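Local coordinates for protein probable porin (Pseudomonas aeruginosa, PDB 4FSO) that probably forms a channel across the bacterial outer membrane as a beta-barrel porin of the OprD family, allowing small solutes to pass, at residues Lys182-Asp187 and Gly284-Pro289. Residues are numbered along the deposited sequence; the frame is centred on the assembly and turned at random.
Sequences KRYACD and GASSMP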
ATOM      1  N   LYS A 182       6.477 -17.558  -5.449  1.00 99.52           N
ATOM      2  CA  LYS A 182       6.842 -18.834  -4.849  1.00 87.62           C
ATOM      3  C   LYS A 182       7.098 -18.723  -3.348  1.00 73.33           C
ATOM      4  O   LYS A 182       6.846 -17.682  -2.726  1.00 61.31           O
ATOM      5  N   ARG A 183       7.616 -19.804  -2.779  1.00 70.05           N
ATOM      6  CA  ARG A 183       7.715 -19.930  -1.337  1.00 77.53           C
ATOM      7  C   ARG A 183       6.331 -20.317  -0.850  1.00 85.05           C
ATOM      8  O   ARG A 183       5.947 -21.487  -0.923  1.00 95.70           O
ATOM      9  N   TYR A 184       5.580 -19.321  -0.383  1.00 72.69           N
ATOM     10  CA  TYR A 184       4.198 -19.514   0.042  1.00 59.16           C
ATOM     11  C   TYR A 184       3.347 -20.066  -1.080  1.00 59.24           C
ATOM     12  O   TYR A 184       3.370 -19.552  -2.205  1.00 65.19           O
ATOM     13  CB  TYR A 184       3.601 -18.194   0.484  1.00 56.04           C
ATOM     14  CG  TYR A 184       4.277 -17.612   1.687  1.00 54.09           C
ATOM     15  CD1 TYR A 184       4.921 -18.427   2.616  1.00 52.17           C
ATOM     16  CD2 TYR A 184       4.279 -16.248   1.893  1.00 50.76           C
ATOM     17  CE1 TYR A 184       5.551 -17.881   3.731  1.00 54.26           C
ATOM     18  CE2 TYR A 184       4.892 -15.696   2.989  1.00 64.89           C
ATOM     19  CZ  TYR A 184       5.530 -16.504   3.910  1.00 58.15           C
ATOM     20  OH  TYR A 184       6.133 -15.908   5.001  1.00 48.45           O
ATOM     21  N   ALA A 185       2.583 -21.110  -0.775  1.00 55.97           N
ATOM     22  CA  ALA A 185       1.775 -21.753  -1.803  1.00 57.80           C
ATOM     23  C   ALA A 185       0.619 -20.855  -2.280  1.00 71.07           C
ATOM     24  O   ALA A 185       0.027 -20.090  -1.505  1.00 68.51           O
ATOM     25  CB  ALA A 185       1.277 -23.134  -1.333  1.00 25.96           C
ATOM     26  N   CYS A 186       0.327 -20.937  -3.572  1.00 74.04           N
ATOM     27  CA  CYS A 186      -0.740 -20.147  -4.160  1.00 72.62           C
ATOM     28  C   CYS A 186      -2.091 -20.704  -3.739  1.00 73.43           C
ATOM     29  O   CYS A 186      -2.193 -21.899  -3.447  1.00 67.54           O
ATOM     30  CB  CYS A 186      -0.581 -20.104  -5.682  1.00 63.74           C
ATOM     31  SG  CYS A 186       0.654 -18.879  -6.204  1.00152.09           S
ATOM     32  N   ASP A 187      -3.107 -19.837  -3.668  1.00 75.28           N
ATOM     33  CA  ASP A 187      -4.476 -20.243  -3.308  1.00 68.02           C
ATOM     34  C   ASP A 187      -4.555 -20.746  -1.849  1.00 55.89           C
ATOM     35  O   ASP A 187      -5.317 -21.655  -1.523  1.00 53.63           O
ATOM     36  CB  ASP A 187      -4.996 -21.299  -4.305  1.00 81.46           C
ATOM     37  CG  ASP A 187      -6.513 -21.315  -4.436  1.00 97.17           C
ATOM     38  OD1 ASP A 187      -7.214 -21.109  -3.423  1.00108.93           O
ATOM     39  OD2 ASP A 187      -7.009 -21.553  -5.562  1.00 95.89           O
ATOM     40  N   GLY A 284      14.462 -14.690   9.928  1.00 19.64           N
ATOM     41  CA  GLY A 284      13.647 -15.864  10.158  1.00 12.49           C
ATOM     42  C   GLY A 284      13.698 -16.739   8.938  1.00 22.02           C
ATOM     43  O   GLY A 284      14.413 -16.436   7.985  1.00 33.69           O
ATOM     44  N   ALA A 285      12.938 -17.823   8.963  1.00 21.52           N
ATOM     45  CA  ALA A 285      12.947 -18.781   7.861  1.00 29.43           C
ATOM     46  C   ALA A 285      12.120 -18.293   6.661  1.00 32.95           C
ATOM     47  O   ALA A 285      12.360 -18.675   5.517  1.00 31.98           O
ATOM     48  CB  ALA A 285      12.418 -20.124   8.344  1.00 16.03           C
ATOM     49  N   SER A 286      11.144 -17.441   6.940  1.00 41.11           N
ATOM     50  CA  SER A 286      10.112 -17.121   5.967  1.00 33.56           C
ATOM     51  C   SER A 286      10.342 -15.764   5.397  1.00 27.98           C
ATOM     52  O   SER A 286      11.046 -14.941   5.984  1.00 27.54           O
ATOM     53  CB  SER A 286       8.736 -17.110   6.635  1.00 20.59           C
ATOM     54  OG  SER A 286       8.489 -18.343   7.244  1.00 37.53           O
ATOM     55  N   SER A 287       9.710 -15.530   4.256  1.00 28.15           N
ATOM     56  CA  SER A 287       9.506 -14.166   3.782  1.00 42.97           C
ATOM     57  C   SER A 287       8.428 -13.515   4.662  1.00 37.59           C
ATOM     58  O   SER A 287       7.745 -14.205   5.415  1.00 54.29           O
ATOM     59  CB  SER A 287       9.065 -14.173   2.305  1.00 44.73           C
ATOM     60  OG  SER A 287       7.720 -14.627   2.144  1.00 42.70           O
ATOM     61  N   MET A 288       8.270 -12.201   4.577  1.00 27.40           N
ATOM     62  CA  MET A 288       7.171 -11.537   5.280  1.00 26.38           C
ATOM     63  C   MET A 288       5.811 -11.818   4.614  1.00 37.47           C
ATOM     64  O   MET A 288       5.623 -11.576   3.428  1.00 28.38           O
ATOM     65  CB  MET A 288       7.410 -10.035   5.417  1.00 14.77           C
ATOM     66  CG  MET A 288       6.291  -9.359   6.168  1.00 35.79           C
ATOM     67  SD  MET A 288       6.286  -7.563   6.035  1.00 37.82           S
ATOM     68  CE  MET A 288       4.632  -7.217   6.601  1.00 26.83           C
ATOM     69  N   PRO A 289       4.859 -12.363   5.378  1.00 39.46           N
ATOM     70  CA  PRO A 289       3.579 -12.665   4.729  1.00 31.81           C
ATOM     71  C   PRO A 289       2.679 -11.422   4.591  1.00 28.06           C
ATOM     72  O   PRO A 289       2.750 -10.503   5.388  1.00 36.88           O
ATOM     73  CB  PRO A 289       2.951 -13.690   5.686  1.00 31.66           C
ATOM     74  CG  PRO A 289       3.486 -13.307   7.034  1.00 31.25           C
ATOM     75  CD  PRO A 289       4.907 -12.822   6.781  1.00 29.87           C
TER
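Tyr184 carries the contact between two loops of this OprD-family beta-barrel: its hydroxyl and ring carbon CE2 meet Ser286, Ser287 and Pro289 in the loop that follows strand 273-283. The loop of Tyr184 runs between strands 173-174 and 193-203. With the backbones well apart (Tyr184 CA to Pro289 CA 8.3 Å), the phenol does the bridging.

The polar link is a single hydrogen bond: Tyr184 OH donates to Ser287 O at a modelled 2.4 Å, very short, and at 2.75 Å resolution the exact value carries no weight. The CB of Tyr184 points toward the 284-289 loop, and with CG anti to the carbonyl carbon (chi1 -64°) the hydroxyl reaches Ser287 O.

Van der Waals contacts accompany this bond. Ser286 CB sits at the ring edge near its plane, 3.3 Å from Tyr184 OH, while Ser286 OG is hydrogen-bonded to the backbone N of Asp258. Pro289 meets the same end of the phenol obliquely, its CA 3.7 Å and its CB 3.9 Å from Tyr184 CE2. Leu177 touches both Tyr184 and Pro289, and Ile257 also packs on the tyrosine, consistent with burial of the ring.

Beyond Tyr184, the Cys186-Cys179 disulfide closes a link within the same loop. On the serine side, Ser287 OG approaches the ring obliquely, 3.1 Å from Tyr184 CE2.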